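Local coordinates for protein serpin B3 (Homo sapiens, PDB 4ZK3) that probably inhibits proteases as a member of the serpin family, and as squamous cell carcinoma antigen 1 is linked to the psoriasis-associated Pso p27, at residues I53-L57 with H58-V62. Residues are numbered along the deposited sequence; the frame is centred on the assembly and turned at random.
Sequences IKKVL and HFDQV
Lys54 O is gripped by two backbone amides from beyond the end of helix 47-57. Phe59 N gives the firmer bond, at 2.8 Å from Lys54 O. Asp60 N adds a weak bond to Lys54 O at 3.4 Å. Lys55 O also has two donors: a weak bond from His58 N at 3.2 Å and a water. That water donates as well to Asp60 OD1, so it ties the carboxylate to the last turn. His58 has positive phi (67°) and is the C-prime residue of a Schellman motif, which ends the helix here.

The turn brings Phe59 back beside Leu57. Leu57 CB sits over one face of the Phe59 ring, near its rim and 4.0 Å from its centroid, in a CH-pi contact. A chi1 of -85° puts CG of Phe59 roughly anti to its own carbonyl carbon, and the ring runs alongside the Leu57 side chain. Asp60 OD2 lies against Lys55 CA at 3.5 Å. The two side chains point the same way, but Lys55 NZ stays 6.6 Å from Asp60 OD2, too far for a salt bridge.

The His58 ring is fixed at both nitrogens. His58 ND1 donates to Gln61 OE1 at 3.0 Å; the oxygen lies in the ring plane, though ND1 stands above the amide plane. NE2 bonds Asp14 of helix 4-19, which joins the turn to that helix. With ND1 as a donor and a carboxylate at NE2, the imidazole may well be protonated in this low-pH crystal form.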
# COMPACT_ATOMS: atom_id res chain seq x y z
N ILE A 53 -8.93 -15.73 -5.71
CA ILE A 53 -8.50 -14.32 -5.69
C ILE A 53 -9.46 -13.56 -4.83
O ILE A 53 -9.03 -12.82 -3.95
CB ILE A 53 -8.43 -13.70 -7.12
CG1 ILE A 53 -7.26 -14.31 -7.84
CG2 ILE A 53 -8.24 -12.16 -7.09
CD1 ILE A 53 -7.33 -14.10 -9.32
N LYS A 54 -10.75 -13.78 -5.07
CA LYS A 54 -11.77 -13.11 -4.30
C LYS A 54 -11.58 -13.35 -2.83
O LYS A 54 -11.73 -12.42 -2.02
CB LYS A 54 -13.19 -13.51 -4.72
CG LYS A 54 -13.78 -12.62 -5.80
CD LYS A 54 -15.26 -12.87 -6.08
CE LYS A 54 -15.42 -14.22 -6.76
NZ LYS A 54 -16.14 -14.15 -8.07
N LYS A 55 -11.25 -14.59 -2.46
CA LYS A 55 -11.09 -14.91 -1.05
C LYS A 55 -9.87 -14.20 -0.41
O LYS A 55 -9.93 -13.70 0.68
CB LYS A 55 -10.94 -16.42 -0.86
CG LYS A 55 -10.58 -16.73 0.59
CD LYS A 55 -10.72 -18.19 0.96
CE LYS A 55 -10.97 -18.30 2.46
NZ LYS A 55 -10.07 -19.32 3.06
N VAL A 56 -8.75 -14.22 -1.11
CA VAL A 56 -7.54 -13.52 -0.67
C VAL A 56 -7.79 -12.04 -0.50
O VAL A 56 -7.36 -11.47 0.49
CB VAL A 56 -6.42 -13.82 -1.65
CG1 VAL A 56 -5.26 -12.82 -1.56
CG2 VAL A 56 -5.93 -15.25 -1.42
N LEU A 57 -8.51 -11.41 -1.44
CA LEU A 57 -8.82 -9.96 -1.37
C LEU A 57 -9.94 -9.61 -0.36
O LEU A 57 -10.16 -8.41 -0.02
CB LEU A 57 -9.20 -9.46 -2.74
CG LEU A 57 -8.04 -9.52 -3.75
CD1 LEU A 57 -8.57 -9.13 -5.12
CD2 LEU A 57 -6.93 -8.59 -3.37
N HIS A 58 -10.63 -10.66 0.12
CA HIS A 58 -11.82 -10.55 0.98
C HIS A 58 -13.01 -9.93 0.19
O HIS A 58 -13.98 -9.49 0.76
CB HIS A 58 -11.55 -9.83 2.33
CG HIS A 58 -10.59 -10.54 3.26
ND1 HIS A 58 -11.00 -11.14 4.44
CD2 HIS A 58 -9.25 -10.72 3.22
CE1 HIS A 58 -9.96 -11.67 5.06
NE2 HIS A 58 -8.88 -11.43 4.35
N PHE A 59 -12.94 -10.00 -1.15
CA PHE A 59 -13.99 -9.48 -2.04
C PHE A 59 -15.20 -10.40 -1.96
O PHE A 59 -16.29 -10.00 -2.35
CB PHE A 59 -13.52 -9.42 -3.50
CG PHE A 59 -12.74 -8.13 -3.88
CD1 PHE A 59 -12.20 -7.28 -2.92
CD2 PHE A 59 -12.53 -7.84 -5.24
CE1 PHE A 59 -11.49 -6.15 -3.31
CE2 PHE A 59 -11.85 -6.72 -5.63
CZ PHE A 59 -11.33 -5.87 -4.66
N ASP A 60 -15.03 -11.61 -1.45
CA ASP A 60 -16.19 -12.46 -1.24
C ASP A 60 -17.04 -12.07 -0.01
O ASP A 60 -18.06 -12.73 0.24
CB ASP A 60 -15.79 -13.93 -1.19
CG ASP A 60 -14.83 -14.27 -0.03
OD1 ASP A 60 -14.45 -13.43 0.82
OD2 ASP A 60 -14.43 -15.43 -0.01
N GLN A 61 -16.64 -11.01 0.73
CA GLN A 61 -17.29 -10.56 1.95
C GLN A 61 -17.88 -9.17 1.79
O GLN A 61 -18.27 -8.56 2.79
CB GLN A 61 -16.30 -10.51 3.13
CG GLN A 61 -15.53 -11.81 3.38
CD GLN A 61 -14.48 -11.74 4.50
OE1 GLN A 61 -13.97 -10.69 4.86
NE2 GLN A 61 -14.16 -12.90 5.08
N VAL A 62 -17.92 -8.66 0.57
CA VAL A 62 -18.46 -7.33 0.27
C VAL A 62 -19.89 -7.49 -0.31
O VAL A 62 -20.12 -8.48 -1.01
CB VAL A 62 -17.57 -6.66 -0.79
CG1 VAL A 62 -18.12 -5.28 -1.20
CG2 VAL A 62 -16.12 -6.61 -0.28
O HOH W 1 -12.04 -13.67 2.56